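Leucine aminopeptidase (Legionella pneumophila, PDB 5GNE) probably acts as a zinc-dependent aminopeptidase of the M28 family, removing residues one at a time from the amino end of peptides. Local coordinates at residues 290-304 with 360-372. Sequence-based numbering, arbitrary orientation.
Sequences LTEFTAELLTRYVKT and NFTKLGLAFIVEL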
# COMPACT_ATOMS: atom_id res chain seq x y z
N LEU A 290 6.10 -3.13 -15.42
CA LEU A 290 6.72 -2.81 -14.14
C LEU A 290 7.00 -4.07 -13.32
O LEU A 290 7.98 -4.14 -12.57
CB LEU A 290 5.83 -1.83 -13.35
CG LEU A 290 6.47 -0.99 -12.25
CD1 LEU A 290 7.68 -0.23 -12.79
CD2 LEU A 290 5.47 -0.01 -11.62
N THR A 291 6.11 -5.06 -13.44
CA THR A 291 6.27 -6.32 -12.72
C THR A 291 7.42 -7.18 -13.25
O THR A 291 8.17 -7.76 -12.47
CB THR A 291 4.96 -7.14 -12.73
OG1 THR A 291 3.92 -6.36 -12.10
CG2 THR A 291 5.12 -8.46 -11.99
N GLU A 292 7.60 -7.23 -14.57
CA GLU A 292 8.75 -7.96 -15.10
C GLU A 292 10.03 -7.28 -14.63
O GLU A 292 11.00 -7.94 -14.28
CB GLU A 292 8.73 -8.07 -16.64
CG GLU A 292 7.38 -8.39 -17.27
CD GLU A 292 7.34 -8.23 -18.80
OE1 GLU A 292 8.31 -7.69 -19.38
OE2 GLU A 292 6.34 -8.65 -19.42
N PHE A 293 10.00 -5.95 -14.59
CA PHE A 293 11.12 -5.15 -14.09
C PHE A 293 11.47 -5.53 -12.65
O PHE A 293 12.63 -5.77 -12.33
CB PHE A 293 10.76 -3.66 -14.19
CG PHE A 293 11.78 -2.72 -13.58
CD1 PHE A 293 13.05 -2.60 -14.11
CD2 PHE A 293 11.43 -1.91 -12.51
CE1 PHE A 293 13.96 -1.70 -13.57
CE2 PHE A 293 12.34 -1.01 -11.96
CZ PHE A 293 13.61 -0.91 -12.49
N THR A 294 10.46 -5.59 -11.79
CA THR A 294 10.67 -5.97 -10.39
C THR A 294 11.29 -7.37 -10.29
O THR A 294 12.22 -7.60 -9.51
CB THR A 294 9.35 -5.89 -9.59
OG1 THR A 294 8.75 -4.60 -9.77
CG2 THR A 294 9.59 -6.12 -8.10
N ALA A 295 10.77 -8.30 -11.08
CA ALA A 295 11.32 -9.65 -11.17
C ALA A 295 12.82 -9.63 -11.50
O ALA A 295 13.60 -10.33 -10.88
CB ALA A 295 10.55 -10.49 -12.19
N GLU A 296 13.24 -8.82 -12.47
CA GLU A 296 14.66 -8.83 -12.81
C GLU A 296 15.52 -8.13 -11.76
O GLU A 296 16.69 -8.45 -11.62
CB GLU A 296 14.92 -8.12 -14.13
CG GLU A 296 13.86 -8.27 -15.18
CD GLU A 296 14.14 -7.41 -16.39
OE1 GLU A 296 14.16 -6.16 -16.28
OE2 GLU A 296 14.35 -7.99 -17.47
N LEU A 297 14.92 -7.23 -10.99
CA LEU A 297 15.65 -6.60 -9.90
C LEU A 297 15.90 -7.66 -8.83
O LEU A 297 17.01 -7.78 -8.28
CB LEU A 297 14.90 -5.39 -9.33
CG LEU A 297 14.63 -4.14 -10.21
CD1 LEU A 297 13.70 -3.20 -9.46
CD2 LEU A 297 15.88 -3.38 -10.64
N LEU A 298 14.88 -8.47 -8.57
CA LEU A 298 15.00 -9.53 -7.58
C LEU A 298 16.09 -10.54 -7.96
O LEU A 298 16.94 -10.92 -7.14
CB LEU A 298 13.67 -10.25 -7.39
CG LEU A 298 12.65 -9.60 -6.45
CD1 LEU A 298 11.37 -10.41 -6.36
CD2 LEU A 298 13.26 -9.41 -5.06
N THR A 299 16.07 -10.96 -9.21
CA THR A 299 17.06 -11.91 -9.67
C THR A 299 18.45 -11.29 -9.73
O THR A 299 19.42 -11.84 -9.17
CB THR A 299 16.65 -12.50 -11.03
OG1 THR A 299 15.52 -13.36 -10.82
CG2 THR A 299 17.79 -13.34 -11.60
N ARG A 300 18.56 -10.13 -10.38
CA ARG A 300 19.86 -9.51 -10.58
C ARG A 300 20.49 -8.97 -9.29
O ARG A 300 21.69 -9.09 -9.11
CB ARG A 300 19.75 -8.37 -11.59
CG ARG A 300 21.04 -7.62 -11.77
CD ARG A 300 21.26 -7.25 -13.21
NE ARG A 300 22.65 -6.86 -13.42
CZ ARG A 300 23.14 -6.49 -14.60
NH1 ARG A 300 22.34 -6.45 -15.66
NH2 ARG A 300 24.42 -6.16 -14.71
N TYR A 301 19.69 -8.38 -8.41
CA TYR A 301 20.28 -7.70 -7.24
C TYR A 301 19.98 -8.36 -5.90
O TYR A 301 20.90 -8.56 -5.10
CB TYR A 301 19.81 -6.24 -7.18
CG TYR A 301 20.33 -5.36 -8.29
CD1 TYR A 301 21.70 -5.27 -8.53
CD2 TYR A 301 19.47 -4.58 -9.06
CE1 TYR A 301 22.19 -4.45 -9.53
CE2 TYR A 301 19.97 -3.75 -10.05
CZ TYR A 301 21.33 -3.70 -10.28
OH TYR A 301 21.85 -2.89 -11.26
N VAL A 302 18.72 -8.72 -5.66
CA VAL A 302 18.36 -9.29 -4.37
C VAL A 302 18.78 -10.76 -4.34
O VAL A 302 18.89 -11.36 -3.27
CB VAL A 302 16.87 -9.12 -4.07
CG1 VAL A 302 16.58 -9.45 -2.61
CG2 VAL A 302 16.45 -7.69 -4.32
N LYS A 303 19.02 -11.31 -5.53
CA LYS A 303 19.37 -12.72 -5.74
C LYS A 303 18.42 -13.62 -4.96
O LYS A 303 18.83 -14.43 -4.12
CB LYS A 303 20.82 -12.94 -5.32
CG LYS A 303 21.80 -12.01 -6.08
CD LYS A 303 22.47 -12.65 -7.29
CE LYS A 303 23.80 -11.96 -7.62
NZ LYS A 303 24.21 -12.11 -9.05
N THR A 304 17.14 -13.47 -5.26
CA THR A 304 16.07 -14.23 -4.61
C THR A 304 15.26 -15.00 -5.65
O THR A 304 15.18 -14.58 -6.80
CB THR A 304 15.17 -13.23 -3.80
OG1 THR A 304 15.62 -13.15 -2.44
CG2 THR A 304 13.73 -13.62 -3.80
N ASN A 360 15.38 -8.02 2.56
CA ASN A 360 15.30 -8.27 1.12
C ASN A 360 14.30 -7.34 0.41
O ASN A 360 14.59 -6.83 -0.67
CB ASN A 360 14.98 -9.74 0.83
CG ASN A 360 16.21 -10.66 1.01
OD1 ASN A 360 17.37 -10.21 0.99
ND2 ASN A 360 15.95 -11.96 1.17
N PHE A 361 13.12 -7.11 1.00
CA PHE A 361 12.19 -6.11 0.45
C PHE A 361 12.79 -4.70 0.44
O PHE A 361 12.59 -3.94 -0.51
CB PHE A 361 10.88 -6.08 1.24
CG PHE A 361 9.94 -7.19 0.89
CD1 PHE A 361 9.99 -8.40 1.58
CD2 PHE A 361 9.01 -7.04 -0.13
CE1 PHE A 361 9.13 -9.45 1.26
CE2 PHE A 361 8.14 -8.09 -0.44
CZ PHE A 361 8.20 -9.29 0.26
N THR A 362 13.58 -4.36 1.46
CA THR A 362 14.31 -3.09 1.42
C THR A 362 15.30 -3.04 0.27
O THR A 362 15.36 -2.04 -0.45
CB THR A 362 15.06 -2.82 2.75
OG1 THR A 362 14.13 -2.97 3.82
CG2 THR A 362 15.59 -1.41 2.79
N LYS A 363 16.03 -4.14 0.05
CA LYS A 363 16.91 -4.21 -1.10
C LYS A 363 16.13 -3.98 -2.38
O LYS A 363 16.50 -3.11 -3.20
CB LYS A 363 17.64 -5.55 -1.16
CG LYS A 363 18.75 -5.68 -0.14
CD LYS A 363 19.44 -7.04 -0.18
CE LYS A 363 20.67 -7.02 0.73
NZ LYS A 363 21.23 -8.34 1.02
N LEU A 364 15.04 -4.72 -2.55
CA LEU A 364 14.23 -4.60 -3.74
C LEU A 364 13.78 -3.18 -3.98
O LEU A 364 13.99 -2.64 -5.04
CB LEU A 364 13.01 -5.52 -3.66
CG LEU A 364 12.07 -5.36 -4.85
CD1 LEU A 364 12.78 -5.68 -6.15
CD2 LEU A 364 10.86 -6.27 -4.66
N GLY A 365 13.19 -2.57 -2.95
CA GLY A 365 12.80 -1.17 -2.99
C GLY A 365 13.90 -0.21 -3.42
O GLY A 365 13.66 0.70 -4.24
N LEU A 366 15.10 -0.41 -2.90
CA LEU A 366 16.20 0.51 -3.22
C LEU A 366 16.70 0.32 -4.65
O LEU A 366 17.00 1.30 -5.32
CB LEU A 366 17.33 0.33 -2.21
CG LEU A 366 17.00 0.93 -0.83
CD1 LEU A 366 18.03 0.58 0.25
CD2 LEU A 366 16.87 2.43 -0.92
N ALA A 367 16.80 -0.92 -5.13
CA ALA A 367 17.13 -1.17 -6.54
C ALA A 367 16.07 -0.52 -7.46
O ALA A 367 16.37 0.13 -8.49
CB ALA A 367 17.23 -2.65 -6.80
N PHE A 368 14.81 -0.71 -7.08
CA PHE A 368 13.68 -0.07 -7.74
C PHE A 368 13.89 1.44 -7.84
O PHE A 368 13.84 2.02 -8.91
CB PHE A 368 12.41 -0.42 -6.98
CG PHE A 368 11.14 -0.03 -7.66
CD1 PHE A 368 10.62 -0.80 -8.68
CD2 PHE A 368 10.42 1.07 -7.21
CE1 PHE A 368 9.40 -0.44 -9.29
CE2 PHE A 368 9.23 1.43 -7.80
CZ PHE A 368 8.71 0.67 -8.83
N ILE A 369 14.16 2.06 -6.70
CA ILE A 369 14.38 3.50 -6.64
C ILE A 369 15.61 3.94 -7.45
O ILE A 369 15.57 4.94 -8.15
CB ILE A 369 14.53 3.97 -5.20
CG1 ILE A 369 13.18 3.94 -4.49
CG2 ILE A 369 15.05 5.38 -5.14
CD1 ILE A 369 13.31 4.31 -3.05
N VAL A 370 16.70 3.18 -7.40
CA VAL A 370 17.90 3.60 -8.13
C VAL A 370 17.70 3.43 -9.63
O VAL A 370 17.98 4.35 -10.41
CB VAL A 370 19.16 2.82 -7.68
CG1 VAL A 370 20.32 3.07 -8.63
CG2 VAL A 370 19.55 3.21 -6.27
N GLU A 371 17.26 2.27 -10.06
CA GLU A 371 17.21 2.05 -11.49
C GLU A 371 16.13 2.88 -12.19
O GLU A 371 16.32 3.28 -13.35
CB GLU A 371 17.08 0.57 -11.80
CG GLU A 371 18.26 -0.23 -11.24
CD GLU A 371 19.55 -0.03 -12.03
OE1 GLU A 371 19.54 0.75 -13.00
OE2 GLU A 371 20.57 -0.67 -11.71
N LEU A 372 15.03 3.18 -11.50
CA LEU A 372 14.07 4.14 -12.05
C LEU A 372 14.52 5.59 -11.81
O LEU A 372 14.36 6.46 -12.68
CB LEU A 372 12.69 3.90 -11.44
CG LEU A 372 11.94 2.66 -11.93
CD1 LEU A 372 10.65 2.49 -11.17
CD2 LEU A 372 11.62 2.84 -13.40
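Leu297 drops as a knob into a hole made by Leu364, Ala367, Phe368 and Glu371, and this knobs-into-holes packing joins two helices of the M28 peptidase domain, an alpha/beta fold built on a mixed eight-stranded sheet. The helix segments cross at 115°, with axes 9.6 Å apart at their closest. Small Ala367 suits the crossing because it admits both Leu297 and the ring of Tyr301, whose CD2 lies 3.7 Å from Ala367 CB.

Leu364 answers as a knob of the other helix: with CG anti to the backbone N (chi1 176°), its two methyls reach Thr294, Leu297 and Leu298. Phe368 is a third, set among Leu290, Phe293, Thr294 and Leu297, with its CD1 3.7 Å from Phe293 CE2. Thr294 can sit in this apolar layer because its OG1 bonds to Leu290 O at 2.9 Å and to Thr329 OG1, while its CG2 faces Leu364. Branched Val302 packs tightly too, CG2 3.7 Å from Leu364 N and CG1 against Asn360.

The looser margin is at partly exposed Lys363, which meets Val302 through its CB; its chain continues extended past helix 99-106, so the amine can reach water. At the other flank, buried Glu371 takes Asn97 N on OE1 and His98 N on OE2, which probably stabilises its charge. Tyr301 OH also donates to Glu371 OE2 at 2.6 Å, ring and carboxylate nearly coplanar at 11°.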